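Local coordinates for DUF871 domain-containing protein (Enterococcus faecalis, PDB 2P0O) that is of unknown function but is probably a 6-phospho-N-acetylmuramidase acting on MurNAc-6-phosphate-GlcNAc in cell-wall sugar recycling, at residues A[292-297]-A[307-312]; A[298-303]-A[330-335]; A[35-40]-A[67-72]; A[142-147]-A[175-180]. One frame throughout, in Å; residues are numbered along the deposited sequence.

Contact 1: A[292-297]-A[307-312]; sequences IESEQT and IDNEKY
Segment 292-297 is irregular chain with no helix or strand of its own, and it meets 307-312 where strand 304-308 ends and turns into a short 3-10 segment at Glu310-Lys311. The backbones come nearest at Ile292 and Asn309, with CA atoms 4.8 Å apart. One main-chain hydrogen bond joins them: Glu310 N gives to Ile292 O at 2.8 Å, nearly along the C=O axis but bent at the hydrogen (135°). Asn309 forms an Asx turn, its OD1 accepting from Lys311 N on a lone pair; CG of Asn309 sits in the crowded position between N and the carbonyl carbon (chi1 61°). Its ND2 bonds to Asn333 OD1 and Glu330 O, so both ends of the amide are used. On the buried side, Ile292 crosses Ile307 at about a right angle, CD1 to CD1 at 3.9 Å, while Ile292 CG2 rests on Asp308 O. The solvent side is polar. Water 1 bridges Ser294 OG and Lys311 NZ; water 2 accepts a hydrogen bond from Ser294 N and donates one to Glu310 OE2, 2.5 Å away. Glu293 OE1 stands only 2.8 Å from Glu310 OE2, two acceptors and like charges, not a hydrogen bond. Such closeness of two carboxylates would be expected to raise the pKa of one of them.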
loop_
_atom_site.group_PDB
_atom_site.type_symbol
_atom_site.label_atom_id
_atom_site.label_comp_id
_atom_site.label_asym_id
_atom_site.label_seq_id
_atom_site.Cartn_x
_atom_site.Cartn_y
_atom_site.Cartn_z
ATOM N N ILE A 292 36.571 -1.294 -16.281
ATOM C CA ILE A 292 35.617 -2.404 -16.173
ATOM C C ILE A 292 35.935 -3.396 -17.284
ATOM O O ILE A 292 35.687 -3.138 -18.451
ATOM C CB ILE A 292 34.123 -1.934 -16.274
ATOM C CG1 ILE A 292 33.818 -0.773 -15.302
ATOM C CG2 ILE A 292 33.134 -3.131 -16.091
ATOM C CD1 ILE A 292 34.073 -1.117 -13.806
ATOM N N GLU A 293 36.509 -4.533 -16.912
ATOM C CA GLU A 293 36.844 -5.566 -17.878
ATOM C C GLU A 293 35.601 -6.332 -18.289
ATOM O O GLU A 293 34.629 -6.413 -17.538
ATOM C CB GLU A 293 37.850 -6.531 -17.265
ATOM C CG GLU A 293 38.940 -5.837 -16.447
ATOM C CD GLU A 293 40.169 -5.448 -17.267
ATOM O OE1 GLU A 293 40.023 -4.801 -18.329
ATOM O OE2 GLU A 293 41.297 -5.786 -16.843
ATOM N N SER A 294 35.634 -6.891 -19.485
ATOM C CA SER A 294 34.638 -7.868 -19.916
ATOM C C SER A 294 34.530 -9.046 -18.927
ATOM O O SER A 294 35.543 -9.669 -18.592
ATOM C CB SER A 294 35.042 -8.402 -21.288
ATOM O OG SER A 294 34.002 -9.170 -21.853
ATOM N N GLU A 295 33.323 -9.354 -18.452
ATOM C CA GLU A 295 33.166 -10.473 -17.498
ATOM C C GLU A 295 32.162 -11.501 -18.049
ATOM O O GLU A 295 32.523 -12.279 -18.938
ATOM C CB GLU A 295 32.824 -9.955 -16.099
ATOM C CG GLU A 295 32.955 -10.968 -14.999
ATOM C CD GLU A 295 32.536 -10.434 -13.632
ATOM O OE1 GLU A 295 31.383 -9.957 -13.495
ATOM O OE2 GLU A 295 33.358 -10.507 -12.684
ATOM N N GLN A 296 30.925 -11.507 -17.548
ATOM C CA GLN A 296 29.828 -12.220 -18.190
ATOM C C GLN A 296 28.940 -11.209 -18.904
ATOM O O GLN A 296 28.578 -10.180 -18.325
ATOM C CB GLN A 296 28.987 -12.948 -17.149
ATOM C CG GLN A 296 29.580 -14.267 -16.723
ATOM C CD GLN A 296 28.831 -14.921 -15.571
ATOM O OE1 GLN A 296 27.636 -14.694 -15.372
ATOM N NE2 GLN A 296 29.540 -15.738 -14.804
ATOM N N THR A 297 28.576 -11.506 -20.142
ATOM C CA THR A 297 27.706 -10.642 -20.914
ATOM C C THR A 297 26.551 -11.483 -21.452
ATOM O O THR A 297 26.506 -11.789 -22.637
ATOM C CB THR A 297 28.465 -9.947 -22.071
ATOM O OG1 THR A 297 28.927 -10.933 -22.998
ATOM C CG2 THR A 297 29.674 -9.192 -21.539
ATOM N N ILE A 307 26.588 -3.525 -15.785
ATOM C CA ILE A 307 27.565 -2.449 -15.838
ATOM C C ILE A 307 28.235 -2.478 -17.207
ATOM O O ILE A 307 28.647 -3.554 -17.689
ATOM C CB ILE A 307 28.601 -2.516 -14.637
ATOM C CG1 ILE A 307 29.470 -1.265 -14.587
ATOM C CG2 ILE A 307 29.488 -3.787 -14.685
ATOM C CD1 ILE A 307 30.206 -1.093 -13.266
ATOM N N ASP A 308 28.326 -1.314 -17.847
ATOM C CA ASP A 308 28.974 -1.227 -19.152
ATOM C C ASP A 308 30.475 -1.488 -19.026
ATOM O O ASP A 308 31.136 -0.895 -18.164
ATOM C CB ASP A 308 28.719 0.132 -19.786
ATOM C CG ASP A 308 27.319 0.264 -20.376
ATOM O OD1 ASP A 308 26.490 -0.686 -20.256
ATOM O OD2 ASP A 308 27.056 1.319 -21.005
ATOM N N ASN A 309 31.021 -2.390 -19.847
ATOM C CA ASN A 309 32.458 -2.670 -19.735
ATOM C C ASN A 309 33.292 -1.751 -20.642
ATOM O O ASN A 309 32.734 -0.828 -21.261
ATOM C CB ASN A 309 32.788 -4.174 -19.904
ATOM C CG ASN A 309 32.374 -4.737 -21.268
ATOM O OD1 ASN A 309 32.737 -4.197 -22.322
ATOM N ND2 ASN A 309 31.622 -5.841 -21.245
ATOM N N GLU A 310 34.602 -1.999 -20.713
ATOM C CA GLU A 310 35.527 -1.151 -21.467
ATOM C C GLU A 310 35.227 -1.116 -22.975
ATOM O O GLU A 310 35.628 -0.162 -23.681
ATOM C CB GLU A 310 36.994 -1.546 -21.195
ATOM C CG GLU A 310 37.420 -2.869 -21.812
ATOM C CD GLU A 310 38.790 -3.363 -21.321
ATOM O OE1 GLU A 310 39.817 -2.637 -21.451
ATOM O OE2 GLU A 310 38.849 -4.507 -20.821
ATOM N N LYS A 311 34.522 -2.135 -23.471
ATOM C CA LYS A 311 34.160 -2.179 -24.905
ATOM C C LYS A 311 33.149 -1.118 -25.267
ATOM O O LYS A 311 32.991 -0.822 -26.438
ATOM C CB LYS A 311 33.633 -3.550 -25.351
ATOM C CG LYS A 311 34.681 -4.645 -25.334
ATOM C CD LYS A 311 34.098 -6.000 -25.645
ATOM C CE LYS A 311 35.184 -7.053 -25.554
ATOM N NZ LYS A 311 34.661 -8.390 -25.912
ATOM N N TYR A 312 32.465 -0.556 -24.273
ATOM C CA TYR A 312 31.460 0.478 -24.516
ATOM C C TYR A 312 32.081 1.859 -24.477
ATOM O O TYR A 312 31.361 2.859 -24.460
ATOM C CB TYR A 312 30.296 0.387 -23.506
ATOM C CG TYR A 312 28.922 0.345 -24.168
ATOM C CD1 TYR A 312 28.662 1.099 -25.307
ATOM C CD2 TYR A 312 27.884 -0.458 -23.650
ATOM C CE1 TYR A 312 27.417 1.078 -25.921
ATOM C CE2 TYR A 312 26.637 -0.513 -24.259
ATOM C CZ TYR A 312 26.407 0.278 -25.407
ATOM O OH TYR A 312 25.183 0.278 -26.054
HETATM O O HOH W 1 32.793 -9.030 -24.134
HETATM O O HOH W 2 37.557 -6.525 -21.430
#

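Contact 2: A[298-303]-A[330-335]; sequences EARPVG and EKVNTI
Thr334 points its side chain at the loop 298-303 and uses both branches. With chi1 at 44°, OG1 lies in the crowded position between N and the carbonyl carbon, and Glu298 N donates to it along an almost straight but long line, 3.3 Å and 171°. CG2, anti to the carbonyl carbon, lies 3.3 Å from Glu298 O and 3.6 Å from Arg300 CG, so the methyl is wedged between a carbonyl and an aliphatic chain. Arg300 crosses both Thr334 and Val332 at about a right angle. Its CD lies 3.9 Å from Val332 CG1; beyond it the chain bends at chi3 (-75°), and Val332 CG2 comes over one face of the guanidinium; NH2 of that group is taken by Pro327 O. The Glu298 side chain comes nearest with CB, 3.9 Å from Thr334 OG1, while its carboxylate leads off. Water 3 lies where it could donate to Glu298 O or Val332 O. Val332 and Thr334 occupy strand 332-337, an outermost strand of the four-stranded antiparallel sheet; the loop runs past it on its way into strand 304-308, the neighbouring strand, whose Thr306 also touches Arg300 and Val332.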
loop_
_atom_site.group_PDB
_atom_site.type_symbol
_atom_site.label_atom_id
_atom_site.label_comp_id
_atom_site.label_asym_id
_atom_site.label_seq_id
_atom_site.Cartn_x
_atom_site.Cartn_y
_atom_site.Cartn_z
ATOM N N GLU A 298 25.626 -11.857 -20.567
ATOM C CA GLU A 298 24.504 -12.726 -20.928
ATOM C C GLU A 298 23.233 -11.937 -21.253
ATOM O O GLU A 298 23.211 -10.712 -21.131
ATOM C CB GLU A 298 24.248 -13.718 -19.796
ATOM C CG GLU A 298 25.481 -14.482 -19.438
ATOM C CD GLU A 298 25.814 -15.542 -20.480
ATOM O OE1 GLU A 298 25.272 -16.661 -20.345
ATOM O OE2 GLU A 298 26.608 -15.269 -21.420
ATOM N N ALA A 299 22.180 -12.643 -21.661
ATOM C CA ALA A 299 20.872 -12.015 -21.874
ATOM C C ALA A 299 20.474 -11.161 -20.653
ATOM O O ALA A 299 20.927 -11.421 -19.529
ATOM C CB ALA A 299 19.829 -13.084 -22.162
ATOM N N ARG A 300 19.630 -10.152 -20.843
ATOM C CA ARG A 300 19.284 -9.257 -19.740
ATOM C C ARG A 300 17.772 -9.210 -19.464
ATOM O O ARG A 300 17.118 -8.179 -19.731
ATOM C CB ARG A 300 19.838 -7.856 -20.020
ATOM C CG ARG A 300 21.368 -7.840 -20.159
ATOM C CD ARG A 300 21.874 -6.547 -20.744
ATOM N NE ARG A 300 21.625 -6.481 -22.187
ATOM C CZ ARG A 300 21.507 -5.349 -22.885
ATOM N NH1 ARG A 300 21.604 -4.156 -22.280
ATOM N NH2 ARG A 300 21.290 -5.411 -24.199
ATOM N N PRO A 301 17.197 -10.324 -18.952
ATOM C CA PRO A 301 15.751 -10.283 -18.687
ATOM C C PRO A 301 15.387 -9.195 -17.684
ATOM O O PRO A 301 16.274 -8.658 -16.978
ATOM C CB PRO A 301 15.419 -11.709 -18.183
ATOM C CG PRO A 301 16.725 -12.268 -17.702
ATOM C CD PRO A 301 17.777 -11.640 -18.622
ATOM N N VAL A 302 14.115 -8.824 -17.658
ATOM C CA VAL A 302 13.650 -7.763 -16.769
ATOM C C VAL A 302 14.240 -7.914 -15.358
ATOM O O VAL A 302 14.182 -8.972 -14.756
ATOM C CB VAL A 302 12.072 -7.602 -16.772
ATOM C CG1 VAL A 302 11.366 -8.915 -16.424
ATOM C CG2 VAL A 302 11.648 -6.481 -15.820
ATOM N N GLY A 303 14.866 -6.858 -14.874
ATOM C CA GLY A 303 15.410 -6.831 -13.508
ATOM C C GLY A 303 16.905 -7.015 -13.468
ATOM O O GLY A 303 17.505 -6.863 -12.425
ATOM N N GLU A 330 27.827 -7.862 -25.853
ATOM C CA GLU A 330 29.246 -8.107 -25.456
ATOM C C GLU A 330 29.835 -6.965 -24.619
ATOM O O GLU A 330 30.774 -7.170 -23.846
ATOM C CB GLU A 330 30.158 -8.346 -26.692
ATOM C CG GLU A 330 30.129 -7.159 -27.737
ATOM C CD GLU A 330 31.428 -6.955 -28.557
ATOM O OE1 GLU A 330 32.293 -7.889 -28.598
ATOM O OE2 GLU A 330 31.568 -5.846 -29.175
ATOM N N LYS A 331 29.268 -5.769 -24.781
ATOM C CA LYS A 331 29.779 -4.567 -24.142
ATOM C C LYS A 331 29.177 -4.288 -22.775
ATOM O O LYS A 331 29.553 -3.314 -22.132
ATOM C CB LYS A 331 29.561 -3.345 -25.035
ATOM C CG LYS A 331 30.000 -3.530 -26.478
ATOM C CD LYS A 331 29.848 -2.209 -27.253
ATOM C CE LYS A 331 28.387 -1.873 -27.564
ATOM N NZ LYS A 331 27.513 -3.035 -27.969
ATOM N N VAL A 332 28.272 -5.155 -22.320
ATOM C CA VAL A 332 27.495 -4.918 -21.084
ATOM C C VAL A 332 27.646 -6.147 -20.179
ATOM O O VAL A 332 27.113 -7.216 -20.523
ATOM C CB VAL A 332 25.978 -4.691 -21.409
ATOM C CG1 VAL A 332 25.122 -4.562 -20.133
ATOM C CG2 VAL A 332 25.766 -3.467 -22.327
ATOM N N ASN A 333 28.365 -6.013 -19.048
ATOM C CA ASN A 333 28.453 -7.102 -18.067
ATOM C C ASN A 333 27.151 -7.281 -17.299
ATOM O O ASN A 333 26.522 -6.287 -16.863
ATOM C CB ASN A 333 29.575 -6.846 -17.058
ATOM C CG ASN A 333 30.956 -6.933 -17.679
ATOM O OD1 ASN A 333 31.132 -7.437 -18.796
ATOM N ND2 ASN A 333 31.947 -6.456 -16.950
ATOM N N THR A 334 26.735 -8.530 -17.134
ATOM C CA THR A 334 25.543 -8.812 -16.344
ATOM C C THR A 334 26.019 -9.218 -14.967
ATOM O O THR A 334 26.822 -10.142 -14.846
ATOM C CB THR A 334 24.707 -9.939 -16.980
ATOM O OG1 THR A 334 25.601 -10.982 -17.399
ATOM C CG2 THR A 334 23.981 -9.418 -18.213
ATOM N N ILE A 335 25.538 -8.524 -13.938
ATOM C CA ILE A 335 26.101 -8.665 -12.581
ATOM C C ILE A 335 25.186 -9.491 -11.708
ATOM O O ILE A 335 25.608 -10.448 -11.087
ATOM C CB ILE A 335 26.282 -7.284 -11.857
ATOM C CG1 ILE A 335 26.970 -6.244 -12.759
ATOM C CG2 ILE A 335 27.010 -7.469 -10.493
ATOM C CD1 ILE A 335 28.288 -6.738 -13.304
HETATM O O HOH W 3 24.594 -8.396 -21.969
#

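Contact 3: A[35-40]-A[67-72]; sequences FTSLHI and MVDISG
Strands 33-38 and 65-70 are adjacent parallel strands of the closed eight-stranded TIM barrel, paired in register from Phe35 with Met67 to Ser37 with Asp69. The axes of 35-38 and 67-70 pass 4.7 Å apart at 21°. Three main-chain hydrogen bonds form the ladder: Thr36 N to Met67 O (3.0 Å), Asp69 N to Thr36 O (2.8 Å) and Leu38 N to Asp69 O (2.8 Å), each lying nearly along its C=O axis. The carbonyls Met67 O, Thr36 O and Asp69 O also receive CA-H contacts from Phe35, Val68 and Ser37. Polar side chains find their main partners beyond the pair: Thr36 OG1 bonds to Val9 O, Ser71 OG caps Ala74 N as the N-cap of helix 72-76, and Asp69 OD2 makes a salt bridge with Arg97. Asp99 OD2 also lies close to Asp69 OD2, a like-charge approach that Arg97 would be expected to ease. On the face bearing Thr36, Val68 and Leu38, Thr36 CG2 and Val68 CG2 lie side by side, and Leu38 CD1 reaches Val68 CG1. Phe35, Ser37, Met67 and Asp69 share the other face. Phe35 has CG anti to the backbone N (chi1 176°), which brings CZ 3.6 Å from Asp69 CB and CD1 against Met67 CG, a selenomethionine. The remaining carboxylate oxygen, Asp69 OD1, accepts a weak bond from Ser37 OG at 3.4 Å.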
loop_
_atom_site.group_PDB
_atom_site.type_symbol
_atom_site.label_atom_id
_atom_site.label_comp_id
_atom_site.label_asym_id
_atom_site.label_seq_id
_atom_site.Cartn_x
_atom_site.Cartn_y
_atom_site.Cartn_z
ATOM N N PHE A 35 -8.830 0.601 9.537
ATOM C CA PHE A 35 -10.131 0.095 9.096
ATOM C C PHE A 35 -10.431 -1.186 9.875
ATOM O O PHE A 35 -9.550 -2.033 10.076
ATOM C CB PHE A 35 -10.134 -0.186 7.583
ATOM C CG PHE A 35 -11.414 -0.801 7.062
ATOM C CD1 PHE A 35 -12.464 0.011 6.605
ATOM C CD2 PHE A 35 -11.559 -2.200 6.979
ATOM C CE1 PHE A 35 -13.660 -0.543 6.094
ATOM C CE2 PHE A 35 -12.750 -2.776 6.469
ATOM C CZ PHE A 35 -13.804 -1.951 6.007
ATOM N N THR A 36 -11.676 -1.319 10.315
ATOM C CA THR A 36 -12.122 -2.538 10.961
ATOM C C THR A 36 -13.569 -2.844 10.586
ATOM O O THR A 36 -14.410 -1.937 10.498
ATOM C CB THR A 36 -11.911 -2.494 12.504
ATOM O OG1 THR A 36 -12.174 -3.789 13.066
ATOM C CG2 THR A 36 -12.810 -1.446 13.184
ATOM N N SER A 37 -13.845 -4.122 10.355
ATOM C CA SER A 37 -15.184 -4.571 9.981
ATOM C C SER A 37 -15.744 -5.485 11.058
ATOM O O SER A 37 -15.174 -6.524 11.365
ATOM C CB SER A 37 -15.171 -5.270 8.605
ATOM O OG SER A 37 -16.476 -5.696 8.220
ATOM N N LEU A 38 -16.863 -5.071 11.641
ATOM C CA LEU A 38 -17.460 -5.777 12.774
ATOM C C LEU A 38 -18.729 -6.562 12.445
ATOM O O LEU A 38 -19.673 -6.018 11.851
ATOM C CB LEU A 38 -17.782 -4.789 13.885
ATOM C CG LEU A 38 -16.761 -4.576 14.995
ATOM C CD1 LEU A 38 -15.636 -3.636 14.551
ATOM C CD2 LEU A 38 -17.478 -4.016 16.207
ATOM N N HIS A 39 -18.733 -7.839 12.839
ATOM C CA HIS A 39 -19.948 -8.676 12.877
ATOM C C HIS A 39 -20.163 -9.169 14.310
ATOM O O HIS A 39 -19.321 -9.890 14.856
ATOM C CB HIS A 39 -19.849 -9.857 11.899
ATOM C CG HIS A 39 -19.368 -9.461 10.537
ATOM N ND1 HIS A 39 -18.032 -9.273 10.245
ATOM C CD2 HIS A 39 -20.047 -9.182 9.397
ATOM C CE1 HIS A 39 -17.906 -8.904 8.981
ATOM N NE2 HIS A 39 -19.115 -8.843 8.443
ATOM N N ILE A 40 -21.269 -8.740 14.922
ATOM C CA ILE A 40 -21.643 -9.150 16.284
ATOM C C ILE A 40 -22.985 -9.891 16.284
ATOM O O ILE A 40 -24.029 -9.261 16.485
ATOM C CB ILE A 40 -21.808 -7.927 17.271
ATOM C CG1 ILE A 40 -20.858 -6.760 16.946
ATOM C CG2 ILE A 40 -21.781 -8.384 18.742
ATOM C CD1 ILE A 40 -19.422 -7.128 16.782
HETATM N N MSE A 67 -12.070 3.837 10.876
HETATM C CA MSE A 67 -13.290 3.702 10.126
HETATM C C MSE A 67 -13.850 2.346 10.536
HETATM O O MSE A 67 -13.150 1.320 10.440
HETATM C CB MSE A 67 -12.962 3.800 8.627
HETATM C CG MSE A 67 -14.060 3.326 7.637
HETATM SE SE MSE A 67 -15.708 4.367 7.875
HETATM C CE MSE A 67 -15.132 6.170 7.362
ATOM N N VAL A 68 -15.091 2.325 11.010
ATOM C CA VAL A 68 -15.729 1.065 11.380
ATOM C C VAL A 68 -16.820 0.673 10.371
ATOM O O VAL A 68 -17.825 1.383 10.190
ATOM C CB VAL A 68 -16.352 1.091 12.811
ATOM C CG1 VAL A 68 -17.077 -0.212 13.114
ATOM C CG2 VAL A 68 -15.299 1.396 13.906
ATOM N N ASP A 69 -16.627 -0.469 9.730
ATOM C CA ASP A 69 -17.629 -1.008 8.840
ATOM C C ASP A 69 -18.498 -1.959 9.666
ATOM O O ASP A 69 -18.022 -2.955 10.209
ATOM C CB ASP A 69 -16.962 -1.690 7.645
ATOM C CG ASP A 69 -17.966 -2.305 6.675
ATOM O OD1 ASP A 69 -18.596 -3.327 7.011
ATOM O OD2 ASP A 69 -18.109 -1.778 5.560
ATOM N N ILE A 70 -19.776 -1.625 9.772
ATOM C CA ILE A 70 -20.681 -2.328 10.678
ATOM C C ILE A 70 -22.112 -2.212 10.167
ATOM O O ILE A 70 -22.503 -1.172 9.620
ATOM C CB ILE A 70 -20.545 -1.750 12.125
ATOM C CG1 ILE A 70 -21.316 -2.567 13.159
ATOM C CG2 ILE A 70 -20.923 -0.267 12.176
ATOM C CD1 ILE A 70 -21.001 -2.132 14.596
ATOM N N SER A 71 -22.891 -3.278 10.329
ATOM C CA SER A 71 -24.295 -3.239 9.944
ATOM C C SER A 71 -25.077 -2.419 10.964
ATOM O O SER A 71 -24.646 -2.272 12.116
ATOM C CB SER A 71 -24.875 -4.647 9.832
ATOM O OG SER A 71 -25.164 -5.174 11.115
ATOM N N GLY A 72 -26.215 -1.885 10.518
ATOM C CA GLY A 72 -27.130 -1.108 11.368
ATOM C C GLY A 72 -27.519 -1.823 12.647
ATOM O O GLY A 72 -27.573 -1.192 13.713
#

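Contact 4: A[142-147]-A[175-180]; sequences EAWHNY and FTFVPG
Phe175 loses the most surface here, its ring lying under Glu142 and Trp144, which cover one and the same face. Its CB sits over the Trp144 indole, 3.7 Å from the centroid of the five-membered ring, and its own ring makes an offset stack with the six-membered ring, centroids 4.5 Å apart and planes at 28°. Glu142 brings its carboxylate over the Phe175 ring, with the two planes only 18° apart and OE1 offset toward the rim. That oxygen also accepts from Trp144 NE1 at 3.3 Å on its anti lone pair, close to the indole plane, so the bond ties together the two groups that share that face. Strands 141-144 and 173-178 are the parallel pair of a beta-alpha-beta crossover through helix 157-169, within the TIM barrel. Phe175 N gives to Ala143 O and His145 N to Phe175 O, the latter at 2.9 Å and nearly straight (178°). Two residues on, Phe177 turns its ring face to Tyr147, whose CD2 points at the centre in an edge-to-face pair, centroids 5.0 Å apart. Phe177 CZ meets the Trp144 edge at CE3, 3.7 Å away, and at its own rim His145 O lies 3.2 Å from CE2.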
loop_
_atom_site.group_PDB
_atom_site.type_symbol
_atom_site.label_atom_id
_atom_site.label_comp_id
_atom_site.label_asym_id
_atom_site.label_seq_id
_atom_site.Cartn_x
_atom_site.Cartn_y
_atom_site.Cartn_z
ATOM N N GLU A 142 -16.310 9.216 2.415
ATOM C CA GLU A 142 -15.205 8.389 1.932
ATOM C C GLU A 142 -15.778 7.208 1.182
ATOM O O GLU A 142 -16.504 6.395 1.764
ATOM C CB GLU A 142 -14.338 7.908 3.100
ATOM C CG GLU A 142 -13.809 9.068 3.929
ATOM C CD GLU A 142 -12.910 8.686 5.094
ATOM O OE1 GLU A 142 -12.745 7.481 5.415
ATOM O OE2 GLU A 142 -12.333 9.622 5.689
ATOM N N ALA A 143 -15.493 7.118 -0.113
ATOM C CA ALA A 143 -15.986 5.988 -0.879
ATOM C C ALA A 143 -14.924 4.912 -0.783
ATOM O O ALA A 143 -13.811 5.105 -1.288
ATOM C CB ALA A 143 -16.247 6.393 -2.326
ATOM N N TRP A 144 -15.250 3.823 -0.084
ATOM C CA TRP A 144 -14.326 2.686 0.112
ATOM C C TRP A 144 -14.618 1.545 -0.838
ATOM O O TRP A 144 -15.762 1.055 -0.935
ATOM C CB TRP A 144 -14.412 2.112 1.529
ATOM C CG TRP A 144 -13.832 2.953 2.571
ATOM C CD1 TRP A 144 -14.330 4.141 3.034
ATOM C CD2 TRP A 144 -12.644 2.693 3.326
ATOM N NE1 TRP A 144 -13.521 4.639 4.015
ATOM C CE2 TRP A 144 -12.474 3.780 4.218
ATOM C CE3 TRP A 144 -11.684 1.669 3.310
ATOM C CZ2 TRP A 144 -11.405 3.858 5.122
ATOM C CZ3 TRP A 144 -10.604 1.744 4.202
ATOM C CH2 TRP A 144 -10.475 2.833 5.090
ATOM N N HIS A 145 -13.583 1.109 -1.540
ATOM C CA HIS A 145 -13.685 -0.115 -2.314
ATOM C C HIS A 145 -13.695 -1.295 -1.379
ATOM O O HIS A 145 -13.331 -1.190 -0.211
ATOM C CB HIS A 145 -12.499 -0.228 -3.246
ATOM C CG HIS A 145 -12.605 0.668 -4.432
ATOM N ND1 HIS A 145 -13.339 0.328 -5.550
ATOM C CD2 HIS A 145 -12.067 1.883 -4.680
ATOM C CE1 HIS A 145 -13.259 1.309 -6.431
ATOM N NE2 HIS A 145 -12.492 2.262 -5.927
ATOM N N ASN A 146 -14.142 -2.413 -1.895
ATOM C CA ASN A 146 -14.130 -3.642 -1.176
ATOM C C ASN A 146 -12.813 -4.352 -1.346
ATOM O O ASN A 146 -11.972 -3.916 -2.148
ATOM C CB ASN A 146 -15.239 -4.516 -1.726
ATOM C CG ASN A 146 -16.617 -3.944 -1.446
ATOM O OD1 ASN A 146 -16.840 -3.307 -0.422
ATOM N ND2 ASN A 146 -17.570 -4.229 -2.339
ATOM N N TYR A 147 -12.631 -5.443 -0.595
ATOM C CA TYR A 147 -11.541 -6.398 -0.874
ATOM C C TYR A 147 -12.082 -7.769 -1.223
ATOM O O TYR A 147 -13.273 -8.038 -1.062
ATOM C CB TYR A 147 -10.516 -6.481 0.263
ATOM C CG TYR A 147 -11.113 -6.717 1.628
ATOM C CD1 TYR A 147 -11.665 -7.949 1.955
ATOM C CD2 TYR A 147 -11.109 -5.715 2.590
ATOM C CE1 TYR A 147 -12.228 -8.191 3.216
ATOM C CE2 TYR A 147 -11.669 -5.938 3.855
ATOM C CZ TYR A 147 -12.208 -7.185 4.158
ATOM O OH TYR A 147 -12.746 -7.439 5.390
ATOM N N PHE A 175 -10.899 5.465 -1.330
ATOM C CA PHE A 175 -10.099 4.603 -0.471
ATOM C C PHE A 175 -10.100 3.187 -1.083
ATOM O O PHE A 175 -11.137 2.677 -1.558
ATOM C CB PHE A 175 -10.733 4.515 0.933
ATOM C CG PHE A 175 -10.460 5.704 1.829
ATOM C CD1 PHE A 175 -10.945 6.958 1.523
ATOM C CD2 PHE A 175 -9.753 5.539 3.023
ATOM C CE1 PHE A 175 -10.692 8.044 2.371
ATOM C CE2 PHE A 175 -9.513 6.612 3.886
ATOM C CZ PHE A 175 -9.964 7.873 3.552
ATOM N N THR A 176 -8.949 2.536 -1.012
ATOM C CA THR A 176 -8.756 1.245 -1.628
ATOM C C THR A 176 -7.865 0.376 -0.731
ATOM O O THR A 176 -7.130 0.891 0.129
ATOM C CB THR A 176 -8.100 1.422 -3.020
ATOM O OG1 THR A 176 -8.019 0.149 -3.664
ATOM C CG2 THR A 176 -6.689 1.984 -2.893
ATOM N N PHE A 177 -7.916 -0.933 -0.941
ATOM C CA PHE A 177 -7.082 -1.851 -0.199
ATOM C C PHE A 177 -5.942 -2.430 -1.040
ATOM O O PHE A 177 -6.035 -2.517 -2.270
ATOM C CB PHE A 177 -7.908 -3.032 0.355
ATOM C CG PHE A 177 -8.914 -2.635 1.400
ATOM C CD1 PHE A 177 -8.536 -2.495 2.741
ATOM C CD2 PHE A 177 -10.235 -2.396 1.045
ATOM C CE1 PHE A 177 -9.459 -2.143 3.723
ATOM C CE2 PHE A 177 -11.194 -2.069 2.019
ATOM C CZ PHE A 177 -10.795 -1.909 3.364
ATOM N N VAL A 178 -4.880 -2.861 -0.356
ATOM C CA VAL A 178 -3.932 -3.775 -0.959
ATOM C C VAL A 178 -3.878 -4.962 0.003
ATOM O O VAL A 178 -4.188 -4.815 1.192
ATOM C CB VAL A 178 -2.517 -3.142 -1.163
ATOM C CG1 VAL A 178 -2.561 -2.032 -2.223
ATOM C CG2 VAL A 178 -1.917 -2.613 0.161
ATOM N N PRO A 179 -3.436 -6.139 -0.493
ATOM C CA PRO A 179 -3.320 -7.277 0.412
ATOM C C PRO A 179 -2.090 -7.130 1.314
ATOM O O PRO A 179 -1.189 -6.318 1.033
ATOM C CB PRO A 179 -3.174 -8.466 -0.546
ATOM C CG PRO A 179 -2.458 -7.886 -1.745
ATOM C CD PRO A 179 -2.987 -6.455 -1.866
ATOM N N GLY A 180 -2.066 -7.877 2.407
ATOM C CA GLY A 180 -0.867 -7.982 3.231
ATOM C C GLY A 180 -0.183 -9.328 2.999
ATOM O O GLY A 180 -0.777 -10.241 2.407
#

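The contacts fall into two pairs, one in each part of the chain. Contact 3 comes first and contact 4 second, both in the N-terminal TIM barrel, with centres 14 Å apart; they touch inside it, where Phe35 meets Trp144 and Phe177, and Met67 meets Glu142 and Trp144. Contacts 1 and 2 follow in the C-terminal part, centres 10 Å apart, their segments alternating along the chain and both reaching the four-stranded antiparallel sheet in which strands 304-308 and 332-337 are neighbours. Gln296 O to Thr334 N, probably a hydrogen bond, joins them. Between the pairs the nearest atoms are about 20 Å apart or more, consistent with a barrel and a separate cyclophilin-like domain, each with its own core.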